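Local coordinates for Pex protein (PDB 2DQL) that is associated with the cyanobacterial circadian clock and, as a member of the PadR-like winged-helix family, probably binds DNA as a transcriptional regulator, at residues 27-32 with 101-106; 40-45 with 54-59; 73-78 with 86-91. All blocks are in the same frame, centred on the assembly; numbering follows the deposited sequence.

Three contacts show how the winged-helix domain of Pex packs. Contact 2 (40-45 with 54-59) joins helices 38-48 and 56-68, in PadR-like regulators the pair that makes the helix-turn-helix; contact 3 (73-78 with 86-91) is the hairpin of the wing; contact 1 (27-32 with 101-106) sets helix 20-31 on helix 96-112. Contact 1 touches both others: its centre lies about 14 Å from that of contact 2, where W106 CH2 meets L45 CD1 at 3.8 Å, and about 18 Å from that of contact 3, where L31 CB meets V91 CG2 at 3.4 Å. Contacts 2 and 3 stay about 5 Å apart at their nearest atoms. A phosphate ion, probably from the crystallisation liquor, binds R86.

Contact 1: 27-32 with 101-106; sequences ILYVLL and DLARLW
Y29 turns CG anti to the backbone N (chi1 163°) and W106 does likewise, which brings the two aromatic groups together where helices 20-31 and 96-112 cross. The indole presents the CD1 and NE1 corner of its five-membered ring to one face of the phenol ring; the closest approach is W106 CD1 to Y29 CG, 3.6 Å. With the planes 44° apart, the pair is neither a parallel stack nor an edge-to-face one. L28 and L102 make the other choice, CG beside the backbone N, and their side chains cross at a slant, L28 CD1 lying 3.5 Å from L102 CD1.

Between these two groups lies A103, whose small side chain lets the backbones close in. Its CB rests 3.8 Å from Y29 CA, and the CA atoms of Y29 and A103 are 4.5 Å apart. The same methyl lies near the plane of the phenol ring, at its edge, and receives L32 CD1 at 3.8 Å from one turn further along. The short helical segments come within 8.2 Å at a crossing angle of -114°. No hydrogen bond spans the two segments; the contact is apolar packing of aliphatic and aromatic side chains.

Helix 20-31 is enclosed on several sides: I27 and L28 reach L66 of helix 56-68, V30 packs on L41 and Q44 of helix 38-48, and L31 packs on V91 of strand 86-91. W106 also meets Y26. Beyond helix 96-112, L102 packs on Y7 and L105 on F10 of the second subunit, placing this helix between the domain core and the dimer partner.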
loop_
_atom_site.group_PDB
_atom_site.type_symbol
_atom_site.label_atom_id
_atom_site.label_comp_id
_atom_site.label_asym_id
_atom_site.label_seq_id
_atom_site.Cartn_x
_atom_site.Cartn_y
_atom_site.Cartn_z
ATOM N N ILE A 27 -5.324 -1.943 -16.530
ATOM C CA ILE A 27 -5.338 -2.999 -17.529
ATOM C C ILE A 27 -6.303 -2.675 -18.670
ATOM O O ILE A 27 -5.957 -2.846 -19.837
ATOM C CB ILE A 27 -5.676 -4.361 -16.879
ATOM C CG1 ILE A 27 -4.499 -4.779 -15.993
ATOM C CG2 ILE A 27 -5.937 -5.432 -17.962
ATOM C CD1 ILE A 27 -4.794 -5.920 -15.045
ATOM N N LEU A 28 -7.501 -2.198 -18.346
ATOM C CA LEU A 28 -8.462 -1.853 -19.396
ATOM C C LEU A 28 -7.938 -0.698 -20.242
ATOM O O LEU A 28 -8.153 -0.662 -21.454
ATOM C CB LEU A 28 -9.819 -1.501 -18.794
ATOM C CG LEU A 28 -10.577 -2.708 -18.244
ATOM C CD1 LEU A 28 -11.830 -2.241 -17.520
ATOM C CD2 LEU A 28 -10.933 -3.648 -19.388
ATOM N N TYR A 29 -7.259 0.252 -19.601
ATOM C CA TYR A 29 -6.667 1.381 -20.311
ATOM C C TYR A 29 -5.714 0.861 -21.397
ATOM O O TYR A 29 -5.736 1.327 -22.544
ATOM C CB TYR A 29 -5.895 2.260 -19.322
ATOM C CG TYR A 29 -4.916 3.213 -19.971
ATOM C CD1 TYR A 29 -5.357 4.349 -20.643
ATOM C CD2 TYR A 29 -3.545 2.967 -19.920
ATOM C CE1 TYR A 29 -4.453 5.221 -21.252
ATOM C CE2 TYR A 29 -2.634 3.830 -20.523
ATOM C CZ TYR A 29 -3.098 4.953 -21.187
ATOM O OH TYR A 29 -2.197 5.806 -21.788
ATOM N N VAL A 30 -4.878 -0.109 -21.034
ATOM C CA VAL A 30 -3.930 -0.676 -21.989
ATOM C C VAL A 30 -4.630 -1.505 -23.061
ATOM O O VAL A 30 -4.336 -1.357 -24.245
ATOM C CB VAL A 30 -2.885 -1.586 -21.300
ATOM C CG1 VAL A 30 -2.005 -2.269 -22.354
ATOM C CG2 VAL A 30 -2.014 -0.767 -20.353
ATOM N N LEU A 31 -5.548 -2.377 -22.645
ATOM C CA LEU A 31 -6.251 -3.238 -23.597
ATOM C C LEU A 31 -7.067 -2.465 -24.630
ATOM O O LEU A 31 -7.285 -2.950 -25.748
ATOM C CB LEU A 31 -7.138 -4.244 -22.847
ATOM C CG LEU A 31 -6.369 -5.267 -21.997
ATOM C CD1 LEU A 31 -7.338 -6.314 -21.441
ATOM C CD2 LEU A 31 -5.294 -5.958 -22.838
ATOM N N LEU A 32 -7.516 -1.268 -24.271
ATOM C CA LEU A 32 -8.281 -0.447 -25.211
ATOM C C LEU A 32 -7.378 0.003 -26.360
ATOM O O LEU A 32 -7.859 0.351 -27.443
ATOM C CB LEU A 32 -8.881 0.770 -24.497
ATOM C CG LEU A 32 -10.109 0.429 -23.641
ATOM C CD1 LEU A 32 -10.443 1.585 -22.713
ATOM C CD2 LEU A 32 -11.285 0.110 -24.562
ATOM N N ASP A 101 -14.764 4.159 -19.489
ATOM C CA ASP A 101 -15.089 4.907 -18.274
ATOM C C ASP A 101 -14.091 4.549 -17.174
ATOM O O ASP A 101 -13.605 5.421 -16.447
ATOM C CB ASP A 101 -16.511 4.594 -17.787
ATOM C CG ASP A 101 -17.587 5.145 -18.711
ATOM O OD1 ASP A 101 -17.390 6.237 -19.286
ATOM O OD2 ASP A 101 -18.642 4.490 -18.853
ATOM N N LEU A 102 -13.786 3.260 -17.054
ATOM C CA LEU A 102 -12.840 2.806 -16.042
ATOM C C LEU A 102 -11.429 3.268 -16.380
ATOM O O LEU A 102 -10.638 3.586 -15.490
ATOM C CB LEU A 102 -12.891 1.279 -15.923
ATOM C CG LEU A 102 -14.229 0.740 -15.404
ATOM C CD1 LEU A 102 -14.199 -0.769 -15.375
ATOM C CD2 LEU A 102 -14.491 1.292 -14.006
ATOM N N ALA A 103 -11.113 3.311 -17.669
ATOM C CA ALA A 103 -9.793 3.751 -18.099
ATOM C C ALA A 103 -9.583 5.209 -17.697
ATOM O O ALA A 103 -8.479 5.609 -17.327
ATOM C CB ALA A 103 -9.655 3.595 -19.612
ATOM N N ARG A 104 -10.649 6.001 -17.770
ATOM C CA ARG A 104 -10.567 7.408 -17.401
ATOM C C ARG A 104 -10.223 7.542 -15.920
ATOM O O ARG A 104 -9.514 8.464 -15.526
ATOM C CB ARG A 104 -11.885 8.127 -17.706
ATOM C CG ARG A 104 -12.028 8.566 -19.164
ATOM C CD ARG A 104 -13.258 9.453 -19.365
ATOM N NE ARG A 104 -14.477 8.689 -19.625
ATOM C CZ ARG A 104 -14.768 8.123 -20.793
ATOM N NH1 ARG A 104 -13.929 8.232 -21.816
ATOM N NH2 ARG A 104 -15.900 7.447 -20.942
ATOM N N LEU A 105 -10.718 6.618 -15.104
ATOM C CA LEU A 105 -10.417 6.652 -13.674
ATOM C C LEU A 105 -8.915 6.462 -13.472
ATOM O O LEU A 105 -8.308 7.100 -12.611
ATOM C CB LEU A 105 -11.196 5.561 -12.931
ATOM C CG LEU A 105 -12.722 5.697 -12.948
ATOM C CD1 LEU A 105 -13.358 4.570 -12.135
ATOM C CD2 LEU A 105 -13.119 7.062 -12.378
ATOM N N TRP A 106 -8.317 5.588 -14.274
ATOM C CA TRP A 106 -6.883 5.341 -14.189
ATOM C C TRP A 106 -6.114 6.591 -14.598
ATOM O O TRP A 106 -5.217 7.039 -13.886
ATOM C CB TRP A 106 -6.483 4.171 -15.098
ATOM C CG TRP A 106 -5.018 4.155 -15.440
ATOM C CD1 TRP A 106 -4.456 4.433 -16.654
ATOM C CD2 TRP A 106 -3.930 3.896 -14.543
ATOM N NE1 TRP A 106 -3.084 4.365 -16.570
ATOM C CE2 TRP A 106 -2.735 4.037 -15.285
ATOM C CE3 TRP A 106 -3.850 3.559 -13.185
ATOM C CZ2 TRP A 106 -1.472 3.854 -14.713
ATOM C CZ3 TRP A 106 -2.594 3.376 -12.616
ATOM C CH2 TRP A 106 -1.421 3.524 -13.381
#

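Contact 2: 40-45 with 54-59; sequences ELIQQL and LSDTVL
I42 reaches across to L54 and L59, both of its branches lying over L54 O. CG1 stands anti to the carbonyl carbon (chi1 -67°) and the chain continues extended, so that the CG1-CD1 arm goes on past the carbonyl and sets CD1 3.6 Å from L59 CD2; CG2 rests 3.5 Å from L54 O. L45 and L54 both place CG anti to the backbone N, and their side chains cross at about a right angle, L45 CD2 lying 3.5 Å from L54 CB. L41 CD1 meets L59 CD1 at 4.1 Å, these two side chains also crossing at about a right angle.

An alanine in place of I42 would probably leave L59 CD2 without its methyl partner and open a gap beside L54 O.

A water donates to I42 O and accepts from L54 N, each 2.9 Å away, tying helix 38-48 to the extended residue between strand 52-53 and helix 56-68. S55 is the N-cap of helix 56-68: V58 N donates to S55 OG at 2.9 Å, nearly straight (165°). As in other helix-turn-helix proteins, the second helix is probably the recognition helix. Between these two segments the contact is aliphatic, with no direct hydrogen bond and one bridging water.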
loop_
_atom_site.group_PDB
_atom_site.type_symbol
_atom_site.label_atom_id
_atom_site.label_comp_id
_atom_site.label_asym_id
_atom_site.label_seq_id
_atom_site.Cartn_x
_atom_site.Cartn_y
_atom_site.Cartn_z
ATOM N N GLU A 40 3.676 -8.185 -20.360
ATOM C CA GLU A 40 3.745 -6.858 -20.963
ATOM C C GLU A 40 2.997 -5.838 -20.116
ATOM O O GLU A 40 3.445 -4.701 -19.953
ATOM C CB GLU A 40 3.157 -6.879 -22.374
ATOM C CG GLU A 40 3.293 -5.558 -23.110
ATOM C CD GLU A 40 2.819 -5.643 -24.546
ATOM O OE1 GLU A 40 1.601 -5.810 -24.765
ATOM O OE2 GLU A 40 3.669 -5.549 -25.456
ATOM N N LEU A 41 1.848 -6.242 -19.580
ATOM C CA LEU A 41 1.062 -5.343 -18.747
ATOM C C LEU A 41 1.908 -4.871 -17.570
ATOM O O LEU A 41 1.878 -3.699 -17.210
ATOM C CB LEU A 41 -0.205 -6.048 -18.247
ATOM C CG LEU A 41 -1.258 -6.217 -19.349
ATOM C CD1 LEU A 41 -2.315 -7.234 -18.943
ATOM C CD2 LEU A 41 -1.890 -4.849 -19.640
ATOM N N ILE A 42 2.674 -5.785 -16.988
ATOM C CA ILE A 42 3.525 -5.446 -15.854
ATOM C C ILE A 42 4.689 -4.563 -16.277
ATOM O O ILE A 42 4.921 -3.509 -15.684
ATOM C CB ILE A 42 4.080 -6.714 -15.168
ATOM C CG1 ILE A 42 2.932 -7.483 -14.509
ATOM C CG2 ILE A 42 5.141 -6.331 -14.125
ATOM C CD1 ILE A 42 3.342 -8.811 -13.891
ATOM N N GLN A 43 5.408 -4.981 -17.313
ATOM C CA GLN A 43 6.558 -4.218 -17.781
ATOM C C GLN A 43 6.190 -2.829 -18.297
ATOM O O GLN A 43 6.875 -1.850 -18.000
ATOM C CB GLN A 43 7.298 -4.994 -18.874
ATOM C CG GLN A 43 8.633 -4.377 -19.252
ATOM C CD GLN A 43 9.548 -4.204 -18.049
ATOM O OE1 GLN A 43 9.851 -5.167 -17.339
ATOM N NE2 GLN A 43 9.991 -2.972 -17.813
ATOM N N GLN A 44 5.105 -2.745 -19.060
ATOM C CA GLN A 44 4.663 -1.476 -19.622
ATOM C C GLN A 44 4.345 -0.443 -18.545
ATOM O O GLN A 44 4.568 0.751 -18.738
ATOM C CB GLN A 44 3.431 -1.692 -20.507
ATOM C CG GLN A 44 3.047 -0.475 -21.333
ATOM C CD GLN A 44 1.908 -0.756 -22.298
ATOM O OE1 GLN A 44 1.915 -1.763 -23.005
ATOM N NE2 GLN A 44 0.934 0.144 -22.344
ATOM N N LEU A 45 3.818 -0.901 -17.415
ATOM C CA LEU A 45 3.478 0.010 -16.330
ATOM C C LEU A 45 4.734 0.685 -15.793
ATOM O O LEU A 45 4.773 1.908 -15.642
ATOM C CB LEU A 45 2.778 -0.743 -15.194
ATOM C CG LEU A 45 2.443 0.098 -13.956
ATOM C CD1 LEU A 45 1.482 1.219 -14.333
ATOM C CD2 LEU A 45 1.836 -0.790 -12.887
ATOM N N LEU A 54 3.277 -3.301 -10.678
ATOM C CA LEU A 54 2.122 -4.186 -10.669
ATOM C C LEU A 54 2.646 -5.574 -10.348
ATOM O O LEU A 54 3.464 -6.119 -11.091
ATOM C CB LEU A 54 1.420 -4.197 -12.033
ATOM C CG LEU A 54 0.257 -5.192 -12.156
ATOM C CD1 LEU A 54 -0.798 -4.930 -11.088
ATOM C CD2 LEU A 54 -0.355 -5.078 -13.550
ATOM N N SER A 55 2.187 -6.135 -9.234
ATOM C CA SER A 55 2.623 -7.459 -8.820
ATOM C C SER A 55 1.905 -8.520 -9.631
ATOM O O SER A 55 0.832 -8.288 -10.188
ATOM C CB SER A 55 2.327 -7.693 -7.334
ATOM O OG SER A 55 0.949 -7.943 -7.119
ATOM N N ASP A 56 2.512 -9.695 -9.686
ATOM C CA ASP A 56 1.941 -10.809 -10.408
ATOM C C ASP A 56 0.608 -11.187 -9.757
ATOM O O ASP A 56 -0.358 -11.518 -10.441
ATOM C CB ASP A 56 2.930 -11.975 -10.364
ATOM C CG ASP A 56 2.508 -13.126 -11.227
ATOM O OD1 ASP A 56 2.174 -14.187 -10.662
ATOM O OD2 ASP A 56 2.510 -12.966 -12.467
ATOM N N THR A 57 0.553 -11.111 -8.427
ATOM C CA THR A 57 -0.658 -11.447 -7.682
ATOM C C THR A 57 -1.816 -10.488 -7.973
ATOM O O THR A 57 -2.947 -10.920 -8.178
ATOM C CB THR A 57 -0.379 -11.473 -6.153
ATOM O OG1 THR A 57 0.502 -12.563 -5.855
ATOM C CG2 THR A 57 -1.671 -11.648 -5.362
ATOM N N VAL A 58 -1.547 -9.188 -7.993
ATOM C CA VAL A 58 -2.615 -8.240 -8.276
ATOM C C VAL A 58 -3.012 -8.324 -9.751
ATOM O O VAL A 58 -4.185 -8.199 -10.086
ATOM C CB VAL A 58 -2.201 -6.797 -7.919
ATOM C CG1 VAL A 58 -3.297 -5.816 -8.340
ATOM C CG2 VAL A 58 -1.961 -6.700 -6.409
ATOM N N LEU A 59 -2.034 -8.543 -10.625
ATOM C CA LEU A 59 -2.320 -8.674 -12.056
ATOM C C LEU A 59 -3.373 -9.751 -12.281
ATOM O O LEU A 59 -4.391 -9.514 -12.933
ATOM C CB LEU A 59 -1.051 -9.052 -12.835
ATOM C CG LEU A 59 -1.272 -9.580 -14.265
ATOM C CD1 LEU A 59 -1.943 -8.499 -15.111
ATOM C CD2 LEU A 59 0.060 -10.001 -14.881
HETATM O O HOH W 1 5.294 -3.133 -12.801
#

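Contact 3: 73-78 with 86-91; sequences TGYWKK and RRMYQV. With PO4 (phosphate ion), chain C.
T73 pairs with Q90 through both backbone bonds, T73 N reaching Q90 O at 2.8 Å, while a water links T73 OG1 to V91 O. At G74 the strands draw close: its CA lies 3.2 Å from M88 O in a CA-H...O contact. A side chain here would probably crowd R87 NH2 and Y89 CE1.

Y75 forms the next hydrogen-bonded pair, with M88. Its CG lies between the backbone N and the carbonyl carbon (chi1 80°), and the ring runs alongside the methionine, offering a face to M88 CB, 3.6 Å from Y75 CE2. The phenol OH is hydrogen-bonded to E35, which also accepts from Q90 NE2. This antiparallel hairpin is the wing of the winged-helix fold, an element that in many relatives contacts DNA. Y89, on the same side as W76 and R87, joins it to the domain by packing on Y60 and I63 of helix 56-68 and on L31.

W76 lies across R87 at about a right angle. The arginine bends at chi2 (67°), which lays CD over the six-membered ring, 3.8 Å from its centroid in a CH-pi contact. The guanidinium, tilted 48° to the indole, sets CZ over the five-membered ring as a cation-pi pair. The opposite face of the hairpin carries K77, whose CB meets M88 CG at 3.6 Å. K77 also closes the pairing with R86, whose N binds K77 O at 2.7 Å. From there the R86 chain turns at chi3, and NE donates in the guanidinium plane to phosphate O2 at 2.9 Å; T39 and R82 hold the same ion.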
loop_
_atom_site.group_PDB
_atom_site.type_symbol
_atom_site.label_atom_id
_atom_site.label_comp_id
_atom_site.label_asym_id
_atom_site.label_seq_id
_atom_site.Cartn_x
_atom_site.Cartn_y
_atom_site.Cartn_z
ATOM N N THR A 73 -11.582 -11.020 -23.133
ATOM C CA THR A 73 -11.541 -12.370 -23.673
ATOM C C THR A 73 -10.076 -12.765 -23.759
ATOM O O THR A 73 -9.213 -11.932 -24.024
ATOM C CB THR A 73 -12.142 -12.456 -25.100
ATOM O OG1 THR A 73 -11.428 -11.573 -25.971
ATOM C CG2 THR A 73 -13.609 -12.066 -25.095
ATOM N N GLY A 74 -9.793 -14.036 -23.516
ATOM C CA GLY A 74 -8.425 -14.493 -23.604
ATOM C C GLY A 74 -8.317 -15.565 -24.666
ATOM O O GLY A 74 -9.295 -16.256 -24.944
ATOM N N TYR A 75 -7.143 -15.689 -25.272
ATOM C CA TYR A 75 -6.915 -16.706 -26.290
ATOM C C TYR A 75 -5.419 -16.985 -26.393
ATOM O O TYR A 75 -4.600 -16.180 -25.950
ATOM C CB TYR A 75 -7.482 -16.252 -27.644
ATOM C CG TYR A 75 -6.607 -15.293 -28.418
ATOM C CD1 TYR A 75 -5.655 -15.766 -29.320
ATOM C CD2 TYR A 75 -6.728 -13.917 -28.249
ATOM C CE1 TYR A 75 -4.845 -14.892 -30.037
ATOM C CE2 TYR A 75 -5.920 -13.031 -28.962
ATOM C CZ TYR A 75 -4.982 -13.528 -29.853
ATOM O OH TYR A 75 -4.175 -12.668 -30.558
ATOM N N TRP A 76 -5.066 -18.135 -26.962
ATOM C CA TRP A 76 -3.667 -18.511 -27.110
ATOM C C TRP A 76 -3.090 -18.083 -28.444
ATOM O O TRP A 76 -3.687 -18.325 -29.494
ATOM C CB TRP A 76 -3.500 -20.024 -26.966
ATOM C CG TRP A 76 -3.699 -20.511 -25.583
ATOM C CD1 TRP A 76 -4.788 -21.170 -25.091
ATOM C CD2 TRP A 76 -2.786 -20.367 -24.492
ATOM N NE1 TRP A 76 -4.610 -21.446 -23.758
ATOM C CE2 TRP A 76 -3.390 -20.964 -23.364
ATOM C CE3 TRP A 76 -1.516 -19.789 -24.356
ATOM C CZ2 TRP A 76 -2.763 -21.004 -22.111
ATOM C CZ3 TRP A 76 -0.892 -19.828 -23.113
ATOM C CH2 TRP A 76 -1.519 -20.431 -22.006
ATOM N N LYS A 77 -1.918 -17.462 -28.400
ATOM C CA LYS A 77 -1.262 -17.000 -29.612
ATOM C C LYS A 77 0.094 -17.671 -29.793
ATOM O O LYS A 77 0.892 -17.744 -28.859
ATOM C CB LYS A 77 -1.087 -15.482 -29.555
ATOM C CG LYS A 77 -0.478 -14.876 -30.803
ATOM C CD LYS A 77 -0.394 -13.363 -30.684
ATOM C CE LYS A 77 0.114 -12.734 -31.972
ATOM N NZ LYS A 77 0.244 -11.253 -31.847
ATOM N N LYS A 78 0.346 -18.177 -30.996
ATOM C CA LYS A 78 1.622 -18.816 -31.283
ATOM C C LYS A 78 2.569 -17.747 -31.817
ATOM O O LYS A 78 2.231 -17.021 -32.753
ATOM C CB LYS A 78 1.450 -19.929 -32.324
ATOM C CG LYS A 78 2.740 -20.687 -32.637
ATOM C CD LYS A 78 3.353 -21.281 -31.372
ATOM C CE LYS A 78 4.622 -22.066 -31.673
ATOM N NZ LYS A 78 4.345 -23.272 -32.502
ATOM N N ARG A 86 1.612 -17.806 -26.225
ATOM C CA ARG A 86 1.406 -16.661 -25.352
ATOM C C ARG A 86 -0.085 -16.418 -25.127
ATOM O O ARG A 86 -0.870 -16.433 -26.069
ATOM C CB ARG A 86 2.067 -15.434 -25.992
ATOM C CG ARG A 86 1.813 -14.111 -25.305
ATOM C CD ARG A 86 2.639 -13.014 -25.969
ATOM N NE ARG A 86 4.036 -13.060 -25.547
ATOM C CZ ARG A 86 5.012 -12.354 -26.110
ATOM N NH1 ARG A 86 4.750 -11.548 -27.131
ATOM N NH2 ARG A 86 6.251 -12.445 -25.641
ATOM N N ARG A 87 -0.479 -16.205 -23.876
ATOM C CA ARG A 87 -1.882 -15.953 -23.565
ATOM C C ARG A 87 -2.173 -14.460 -23.737
ATOM O O ARG A 87 -1.646 -13.629 -22.994
ATOM C CB ARG A 87 -2.189 -16.384 -22.131
ATOM C CG ARG A 87 -3.669 -16.379 -21.768
ATOM C CD ARG A 87 -4.432 -17.447 -22.536
ATOM N NE ARG A 87 -5.832 -17.544 -22.127
ATOM C CZ ARG A 87 -6.749 -18.242 -22.793
ATOM N NH1 ARG A 87 -6.415 -18.898 -23.893
ATOM N NH2 ARG A 87 -8.003 -18.283 -22.364
ATOM N N MET A 88 -3.012 -14.137 -24.716
ATOM C CA MET A 88 -3.368 -12.753 -25.018
ATOM C C MET A 88 -4.756 -12.381 -24.514
ATOM O O MET A 88 -5.641 -13.226 -24.416
ATOM C CB MET A 88 -3.326 -12.528 -26.528
ATOM C CG MET A 88 -2.005 -12.890 -27.193
ATOM S SD MET A 88 -0.641 -11.819 -26.714
ATOM C CE MET A 88 -1.267 -10.232 -27.208
ATOM N N TYR A 89 -4.944 -11.099 -24.217
ATOM C CA TYR A 89 -6.223 -10.600 -23.732
ATOM C C TYR A 89 -6.696 -9.431 -24.586
ATOM O O TYR A 89 -5.884 -8.642 -25.060
ATOM C CB TYR A 89 -6.086 -10.124 -22.283
ATOM C CG TYR A 89 -5.686 -11.221 -21.327
ATOM C CD1 TYR A 89 -6.631 -12.120 -20.837
ATOM C CD2 TYR A 89 -4.352 -11.391 -20.952
ATOM C CE1 TYR A 89 -6.254 -13.171 -19.993
ATOM C CE2 TYR A 89 -3.966 -12.441 -20.110
ATOM C CZ TYR A 89 -4.923 -13.325 -19.638
ATOM O OH TYR A 89 -4.543 -14.378 -18.828
ATOM N N GLN A 90 -8.010 -9.328 -24.765
ATOM C CA GLN A 90 -8.618 -8.238 -25.535
ATOM C C GLN A 90 -9.862 -7.791 -24.792
ATOM O O GLN A 90 -10.507 -8.592 -24.131
ATOM C CB GLN A 90 -9.067 -8.703 -26.922
ATOM C CG GLN A 90 -7.982 -9.187 -27.840
ATOM C CD GLN A 90 -8.484 -9.352 -29.269
ATOM O OE1 GLN A 90 -9.677 -9.570 -29.506
ATOM N NE2 GLN A 90 -7.571 -9.262 -30.223
ATOM N N VAL A 91 -10.214 -6.518 -24.896
ATOM C CA VAL A 91 -11.427 -6.066 -24.231
ATOM C C VAL A 91 -12.600 -6.689 -24.984
ATOM O O VAL A 91 -12.554 -6.813 -26.208
ATOM C CB VAL A 91 -11.582 -4.536 -24.298
ATOM C CG1 VAL A 91 -12.864 -4.121 -23.602
ATOM C CG2 VAL A 91 -10.395 -3.863 -23.659
HETATM P P PO4 C . 4.780 -14.666 -21.948
HETATM O O1 PO4 C . 5.448 -13.428 -21.476
HETATM O O2 PO4 C . 4.951 -14.778 -23.419
HETATM O O3 PO4 C . 5.383 -15.855 -21.303
HETATM O O4 PO4 C . 3.326 -14.619 -21.622
HETATM O O HOH W 2 -12.559 -9.509 -27.383
#